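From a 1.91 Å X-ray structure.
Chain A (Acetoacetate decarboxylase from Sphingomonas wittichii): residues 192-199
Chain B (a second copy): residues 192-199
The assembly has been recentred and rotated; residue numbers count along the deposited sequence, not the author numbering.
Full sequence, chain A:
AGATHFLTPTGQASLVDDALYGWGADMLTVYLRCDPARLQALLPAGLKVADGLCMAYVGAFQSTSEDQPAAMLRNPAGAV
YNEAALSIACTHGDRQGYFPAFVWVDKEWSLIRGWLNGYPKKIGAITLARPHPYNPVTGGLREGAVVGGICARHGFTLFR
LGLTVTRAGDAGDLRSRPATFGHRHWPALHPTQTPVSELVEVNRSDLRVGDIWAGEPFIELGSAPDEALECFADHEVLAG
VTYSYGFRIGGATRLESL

Chain A (192-199) TQTPVSEL
Chain B, residues 192-199: TQTPVSEL

What are the strongest polar links between the two stretches? Each glutamate carboxylate grips a threonine of the other chain at two points. T194(A) N donates to E198(B) OE2 at 2.9 Å, nearly linear at 175°, while T194(A) OG1 donates to E198(B) OE1 at 2.6 Å. The reciprocal set has T194(B) N to E198(A) OE2 at 2.9 Å and T194(B) OG1 to E198(A) OE1 at a very short 2.5 Å.

Which conformations allow this grip? T194(A) takes chi1 m (phi/psi -88/114); E198(A) takes chi1 p, chi2 t and chi3 15° (-151/143). Q193(A) (-77/153; m, t, chi3 5°) brings its backbone beside the carboxylate, with Q193(A) CA 3.5 Å from E198(B) OE2, while its side-chain end leads away. Chain B agrees to within about a degree.

How do the chains run? They are antiparallel, 176° apart end to end. The CA atoms of T194(A) and V196(B) lie 6.7 Å apart, as do those of V196(A) and T194(B); Q193(A) CA to E198(B) CA is 8.1 Å. Strand 196-199 follows loop in both copies.

What fills the centre? The CA-to-CB bond of V196(A) (chi1 t, -131/137), like that of V196(B), points toward the other stretch, and V196(A) CG2 meets V196(B) CG2 at 3.4 Å. P195(A) (-89/162) and S197(A) (-154/106, chi1 t) alternate away.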

# COMPACT_ATOMS: atom_id res chain seq x y z
N THR A 192 2.97 12.10 34.52
CA THR A 192 2.58 11.01 35.41
C THR A 192 2.80 9.63 34.80
O THR A 192 2.64 8.62 35.49
CB THR A 192 1.10 11.16 35.83
OG1 THR A 192 0.24 11.04 34.68
CG2 THR A 192 0.85 12.52 36.56
N GLN A 193 3.11 9.55 33.51
CA GLN A 193 3.31 8.27 32.87
C GLN A 193 4.69 7.69 33.23
O GLN A 193 5.63 8.42 33.55
CB GLN A 193 3.18 8.38 31.34
CG GLN A 193 1.77 8.68 30.85
CD GLN A 193 1.73 8.90 29.36
OE1 GLN A 193 2.76 8.74 28.68
NE2 GLN A 193 0.55 9.25 28.84
N THR A 194 4.79 6.36 33.19
CA THR A 194 6.05 5.69 33.52
C THR A 194 6.91 5.55 32.27
O THR A 194 6.53 4.81 31.36
CB THR A 194 5.81 4.31 34.11
OG1 THR A 194 4.95 4.41 35.25
CG2 THR A 194 7.18 3.63 34.49
N PRO A 195 8.07 6.20 32.19
CA PRO A 195 8.91 6.07 31.00
C PRO A 195 9.88 4.90 31.11
O PRO A 195 10.14 4.37 32.19
CB PRO A 195 9.67 7.40 30.97
CG PRO A 195 9.86 7.71 32.44
CD PRO A 195 8.64 7.15 33.16
N VAL A 196 10.40 4.48 29.97
CA VAL A 196 11.46 3.48 29.90
C VAL A 196 12.55 4.01 28.99
O VAL A 196 12.25 4.55 27.92
CB VAL A 196 10.96 2.12 29.34
CG1 VAL A 196 12.16 1.10 29.19
CG2 VAL A 196 9.83 1.55 30.18
N SER A 197 13.81 3.82 29.40
CA SER A 197 14.96 4.12 28.55
C SER A 197 16.14 3.25 28.99
O SER A 197 16.77 3.50 30.02
CB SER A 197 15.32 5.60 28.61
OG SER A 197 16.42 5.84 27.74
N GLU A 198 16.46 2.24 28.19
CA GLU A 198 17.52 1.32 28.59
C GLU A 198 18.22 0.72 27.38
O GLU A 198 17.61 0.43 26.34
CB GLU A 198 17.00 0.19 29.50
CG GLU A 198 15.83 -0.60 28.89
CD GLU A 198 15.02 -1.38 29.89
OE1 GLU A 198 15.15 -1.15 31.12
OE2 GLU A 198 14.20 -2.21 29.47
N LEU A 199 19.52 0.56 27.53
CA LEU A 199 20.35 -0.11 26.54
C LEU A 199 20.17 -1.61 26.70
O LEU A 199 20.19 -2.13 27.82
CB LEU A 199 21.81 0.32 26.74
CG LEU A 199 22.90 -0.00 25.72
CD1 LEU A 199 22.66 0.81 24.47
CD2 LEU A 199 24.26 0.36 26.33
N THR B 192 14.67 -9.32 32.02
CA THR B 192 15.41 -8.16 32.51
C THR B 192 14.88 -6.85 31.95
O THR B 192 15.28 -5.78 32.42
CB THR B 192 16.90 -8.29 32.18
OG1 THR B 192 17.07 -8.29 30.74
CG2 THR B 192 17.52 -9.58 32.80
N GLN B 193 13.98 -6.88 30.96
CA GLN B 193 13.49 -5.62 30.41
C GLN B 193 12.49 -4.94 31.35
O GLN B 193 11.72 -5.59 32.07
CB GLN B 193 12.84 -5.86 29.04
CG GLN B 193 13.79 -6.29 27.92
CD GLN B 193 13.01 -6.63 26.64
OE1 GLN B 193 11.79 -6.46 26.58
NE2 GLN B 193 13.71 -7.07 25.62
N THR B 194 12.42 -3.60 31.25
CA THR B 194 11.54 -2.81 32.10
C THR B 194 10.16 -2.71 31.45
O THR B 194 10.06 -2.15 30.35
CB THR B 194 12.11 -1.42 32.33
OG1 THR B 194 13.45 -1.52 32.88
CG2 THR B 194 11.23 -0.62 33.26
N PRO B 195 9.12 -3.29 32.03
CA PRO B 195 7.78 -3.21 31.45
C PRO B 195 7.00 -2.00 31.97
O PRO B 195 7.35 -1.37 32.96
CB PRO B 195 7.13 -4.52 31.92
CG PRO B 195 7.72 -4.73 33.28
CD PRO B 195 9.13 -4.15 33.23
N VAL B 196 5.95 -1.68 31.25
CA VAL B 196 4.99 -0.66 31.66
C VAL B 196 3.60 -1.26 31.52
O VAL B 196 3.28 -1.88 30.49
CB VAL B 196 5.11 0.61 30.79
CG1 VAL B 196 4.03 1.64 31.16
CG2 VAL B 196 6.50 1.22 30.95
N SER B 197 2.76 -1.04 32.53
CA SER B 197 1.37 -1.44 32.41
C SER B 197 0.57 -0.54 33.33
O SER B 197 0.60 -0.72 34.55
CB SER B 197 1.17 -2.90 32.76
OG SER B 197 -0.19 -3.27 32.60
N GLU B 198 -0.15 0.41 32.76
CA GLU B 198 -0.87 1.34 33.63
C GLU B 198 -2.11 1.87 32.90
O GLU B 198 -2.07 2.16 31.70
CB GLU B 198 0.08 2.45 34.09
CG GLU B 198 0.78 3.20 32.92
CD GLU B 198 2.03 3.96 33.34
OE1 GLU B 198 2.56 3.72 34.45
OE2 GLU B 198 2.43 4.86 32.58
N LEU B 199 -3.18 2.04 33.66
CA LEU B 199 -4.40 2.63 33.13
C LEU B 199 -4.27 4.14 33.04
O LEU B 199 -3.78 4.79 33.97
CB LEU B 199 -5.55 2.23 34.04
CG LEU B 199 -6.98 2.50 33.59
CD1 LEU B 199 -7.35 1.60 32.43
CD2 LEU B 199 -7.89 2.25 34.79